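Local structure of DUF4621 domain-containing protein (4H3W) at residues A[253-256]-A[257-261]; A[132-135]-A[136-139]. The protein is of unknown function but is a putative secreted protein built from two beta-barrel domains. All coordinates share one frame; numbering follows the deposited sequence.

Contact 1 (A[253-256]-A[257-261]); sequences IMDE and NNVPV
The D255 carboxylate is approached from both faces by backbone amides of the residues that follow it. V259 N meets one face and N257 N the other, and both bond to D255 OD1, at 2.9 and 2.8 Å. The V259 bond is nearly straight, whereas the N257 bond is bent (132°). At the other oxygen, water 2 lies 2.7 Å from D255 OD2 and within reach of P260 O. With chi1 at 77°, D255 CG sits between its own N and C, which folds the carboxylate back over the turn. The backbone under it is a type I turn from D255 to N258 followed by a G1 beta bulge at N258, whose phi is positive (55°); D255 O takes N258 N, and D255 N reaches V259 O. The D255 OD1 to N257 N bond makes an Asx turn. With an alanine here, the N257 and V259 amides would probably lose their shared acceptor, leaving the turn freer to open. Farther back, M254 and P260 face each other as a non-hydrogen-bonded pair, and SE of M254, a selenomethionine, packs 3.9 Å from P260 CG. The bent M254 chain brings M254 CE close to N258 O (3.1 Å), while N258 OD1 is held by R214. V261 N bonds I253 O at 2.7 Å, and I253 CG2 meets V261 CG2 on the buried side, near I263 and F265.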
loop_
_atom_site.group_PDB
_atom_site.type_symbol
_atom_site.label_atom_id
_atom_site.label_comp_id
_atom_site.label_asym_id
_atom_site.label_seq_id
_atom_site.Cartn_x
_atom_site.Cartn_y
_atom_site.Cartn_z
ATOM N N ILE A 253 -24.878 -6.262 2.557
ATOM C CA ILE A 253 -25.577 -7.506 2.420
ATOM C C ILE A 253 -25.929 -7.644 0.954
ATOM O O ILE A 253 -26.540 -6.749 0.413
ATOM C CB ILE A 253 -26.867 -7.527 3.271
ATOM C CG1 ILE A 253 -26.579 -7.184 4.745
ATOM C CG2 ILE A 253 -27.561 -8.877 3.145
ATOM C CD1 ILE A 253 -25.690 -8.169 5.432
HETATM N N MSE A 254 -25.578 -8.791 0.361
HETATM C CA MSE A 254 -25.765 -9.062 -1.059
HETATM C C MSE A 254 -26.743 -10.197 -1.291
HETATM O O MSE A 254 -26.759 -11.199 -0.566
HETATM C CB MSE A 254 -24.445 -9.511 -1.677
HETATM C CG MSE A 254 -23.261 -8.561 -1.493
HETATM SE SE MSE A 254 -23.539 -7.045 -2.693
HETATM C CE MSE A 254 -22.355 -7.554 -4.213
ATOM N N ASP A 255 -27.549 -10.068 -2.345
ATOM C CA ASP A 255 -28.506 -11.093 -2.728
ATOM C C ASP A 255 -27.865 -12.151 -3.646
ATOM O O ASP A 255 -26.651 -12.100 -3.903
ATOM C CB ASP A 255 -29.736 -10.426 -3.332
ATOM C CG ASP A 255 -29.538 -9.946 -4.784
ATOM O OD1 ASP A 255 -28.526 -10.257 -5.469
ATOM O OD2 ASP A 255 -30.464 -9.270 -5.253
ATOM N N GLU A 256 -28.655 -13.127 -4.080
ATOM C CA GLU A 256 -28.130 -14.264 -4.870
ATOM C C GLU A 256 -27.519 -13.856 -6.213
ATOM O O GLU A 256 -26.741 -14.611 -6.782
ATOM C CB GLU A 256 -29.209 -15.313 -5.116
ATOM C CG GLU A 256 -30.416 -14.836 -5.903
ATOM C CD GLU A 256 -31.516 -15.896 -6.007
ATOM O OE1 GLU A 256 -31.220 -17.104 -5.900
ATOM O OE2 GLU A 256 -32.676 -15.512 -6.209
ATOM N N ASN A 257 -27.851 -12.670 -6.703
ATOM C CA ASN A 257 -27.226 -12.134 -7.919
ATOM C C ASN A 257 -26.092 -11.141 -7.658
ATOM O O ASN A 257 -25.676 -10.442 -8.557
ATOM C CB ASN A 257 -28.309 -11.510 -8.791
ATOM C CG ASN A 257 -29.265 -12.544 -9.335
ATOM O OD1 ASN A 257 -28.839 -13.538 -9.931
ATOM N ND2 ASN A 257 -30.574 -12.361 -9.085
ATOM N N ASN A 258 -25.584 -11.104 -6.430
ATOM C CA ASN A 258 -24.599 -10.140 -6.004
ATOM C C ASN A 258 -25.053 -8.705 -6.255
ATOM O O ASN A 258 -24.260 -7.876 -6.665
ATOM C CB ASN A 258 -23.248 -10.460 -6.672
ATOM C CG ASN A 258 -22.658 -11.761 -6.154
ATOM O OD1 ASN A 258 -22.374 -11.874 -4.967
ATOM N ND2 ASN A 258 -22.483 -12.751 -7.027
ATOM N N VAL A 259 -26.341 -8.441 -6.020
ATOM C CA VAL A 259 -26.889 -7.105 -5.962
ATOM C C VAL A 259 -27.140 -6.719 -4.479
ATOM O O VAL A 259 -27.699 -7.511 -3.732
ATOM C CB VAL A 259 -28.220 -7.010 -6.712
ATOM C CG1 VAL A 259 -28.776 -5.582 -6.661
ATOM C CG2 VAL A 259 -28.058 -7.466 -8.166
ATOM N N PRO A 260 -26.758 -5.503 -4.064
ATOM C CA PRO A 260 -26.906 -5.181 -2.647
ATOM C C PRO A 260 -28.352 -5.177 -2.207
ATOM O O PRO A 260 -29.197 -4.755 -2.935
ATOM C CB PRO A 260 -26.324 -3.760 -2.549
ATOM C CG PRO A 260 -25.281 -3.738 -3.625
ATOM C CD PRO A 260 -25.942 -4.487 -4.762
ATOM N N VAL A 261 -28.612 -5.703 -1.018
ATOM C CA VAL A 261 -29.877 -5.525 -0.357
ATOM C C VAL A 261 -29.862 -4.071 0.129
ATOM O O VAL A 261 -28.789 -3.564 0.495
ATOM C CB VAL A 261 -30.044 -6.557 0.789
ATOM C CG1 VAL A 261 -31.278 -6.254 1.615
ATOM C CG2 VAL A 261 -30.099 -7.989 0.234
HETATM O O HOH W 1 -26.637 -4.105 2.383
HETATM O O HOH W 2 -31.019 -6.885 -4.045
#

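Contact 2 (A[132-135]-A[136-139])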
loop_
_atom_site.group_PDB
_atom_site.type_symbol
_atom_site.label_atom_id
_atom_site.label_comp_id
_atom_site.label_asym_id
_atom_site.label_seq_id
_atom_site.Cartn_x
_atom_site.Cartn_y
_atom_site.Cartn_z
ATOM N N THR A 132 27.734 14.221 -3.206
ATOM C CA THR A 132 28.965 14.111 -3.965
ATOM C C THR A 132 29.290 12.643 -4.199
ATOM O O THR A 132 29.219 11.829 -3.284
ATOM C CB THR A 132 30.112 14.813 -3.231
ATOM O OG1 THR A 132 29.799 16.209 -3.144
ATOM C CG2 THR A 132 31.428 14.640 -3.962
ATOM N N LEU A 133 29.561 12.306 -5.453
ATOM C CA LEU A 133 30.010 10.984 -5.807
ATOM C C LEU A 133 31.516 11.033 -5.886
ATOM O O LEU A 133 32.053 11.781 -6.705
ATOM C CB LEU A 133 29.456 10.541 -7.153
ATOM C CG LEU A 133 27.968 10.187 -7.223
ATOM C CD1 LEU A 133 27.614 9.699 -8.624
ATOM C CD2 LEU A 133 27.634 9.149 -6.172
ATOM N N SER A 134 32.192 10.272 -5.024
ATOM C CA SER A 134 33.644 10.173 -5.093
ATOM C C SER A 134 34.116 8.731 -4.985
ATOM O O SER A 134 33.346 7.823 -4.664
ATOM C CB SER A 134 34.303 11.006 -3.985
ATOM O OG SER A 134 33.993 10.482 -2.704
ATOM N N THR A 135 35.404 8.553 -5.252
ATOM C CA THR A 135 36.112 7.316 -5.005
ATOM C C THR A 135 35.776 6.730 -3.655
ATOM O O THR A 135 35.337 5.588 -3.556
ATOM C CB THR A 135 37.635 7.576 -5.054
ATOM O OG1 THR A 135 37.902 8.896 -4.535
ATOM C CG2 THR A 135 38.116 7.506 -6.448
ATOM N N VAL A 136 35.974 7.540 -2.619
ATOM C CA VAL A 136 35.798 7.109 -1.226
ATOM C C VAL A 136 34.332 6.975 -0.816
ATOM O O VAL A 136 34.033 6.176 0.065
ATOM C CB VAL A 136 36.515 8.073 -0.238
ATOM C CG1 VAL A 136 35.880 9.468 -0.248
ATOM C CG2 VAL A 136 36.531 7.489 1.171
ATOM N N SER A 137 33.437 7.749 -1.448
ATOM C CA SER A 137 31.979 7.651 -1.200
ATOM C C SER A 137 31.194 7.568 -2.507
ATOM O O SER A 137 30.639 8.569 -2.966
ATOM C CB SER A 137 31.419 8.822 -0.363
ATOM O OG SER A 137 31.607 10.085 -0.986
ATOM N N PRO A 138 31.123 6.366 -3.100
ATOM C CA PRO A 138 30.496 6.172 -4.412
ATOM C C PRO A 138 29.067 5.691 -4.374
ATOM O O PRO A 138 28.464 5.499 -5.438
ATOM C CB PRO A 138 31.371 5.068 -5.032
ATOM C CG PRO A 138 31.725 4.210 -3.858
ATOM C CD PRO A 138 31.856 5.159 -2.675
ATOM N N ASN A 139 28.523 5.510 -3.168
ATOM C CA ASN A 139 27.196 4.961 -2.988
ATOM C C ASN A 139 26.334 5.873 -2.149
ATOM O O ASN A 139 26.765 6.335 -1.101
ATOM C CB ASN A 139 27.266 3.621 -2.275
ATOM C CG ASN A 139 28.234 2.673 -2.927
ATOM O OD1 ASN A 139 28.297 2.582 -4.151
ATOM N ND2 ASN A 139 28.987 1.945 -2.108
#
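S134 N donates to S137 O over 3.1 Å in an almost straight N-H...O line (175°), although the donor stands well above the carbonyl plane. In one of the two conformers of S137, S134 OG lies 3.0 Å from S137 OG, a hydrogen bond that either could donate and that is doubtful for the other conformer. Both hydroxyls here sit between the N and C of their own residue (chi1 65° and 60°), and this turns them toward each other across the loop. V136 adds a methyl group to the polar pair, its CG1 coming to 3.3 Å from S134 OG. P138 then closes the reversal: its CB lies 3.4 Å from S134 O and its CD 3.6 Å from T135 O, so the pyrrolidine ring rests against two carbonyl oxygens.

One shell farther out, L133 CD2 approaches P138 O at 3.8 Å, and that oxygen accepts a hydrogen bond from S103 OG. L133 is buried, touching S103 and I140, and its backbone pairs with L110 on strand 109-117. T132 OG1 bonds D111 on the same neighbouring strand, while S134 packs on S109. Beyond the proline, N139 ND2 reaches A151 O. The contact is thus the turn by which the chain leaves strand 126-134, an outermost strand of its sheet, on the way to strand 141-142.

The turn is held by one backbone bond and, in part, by hydroxyls, with the proline ring against the carbonyls. P138 N, having no hydrogen, cannot bond to S134 O at 3.1 Å. Because S137 has a second conformer, the hydroxyl link may be only partly occupied; the S134 N to S137 O bond uses backbone atoms alone.

Overall arrangement
Contacts 1 and 2 lie on opposite sides of the chain's centre, with their own centres about 61 Å apart, and share no strand or sheet. Each is a partly buried turn at the end of a strand. Residues 253-261 leave strand 246-254, an inner strand, for strand 268-269 next to it in the same sheet; residues 132-139 lead from an outermost strand to strand 141-142 of a different sheet. In contact 1 the buried I253 meets the buried V261, while the rest of the turn is mostly exposed; in contact 2 the buried L133 meets the partly exposed P138. Contact 1 is organised by a carboxylate, with waters alongside, contact 2 by neutral hydroxyls and a proline.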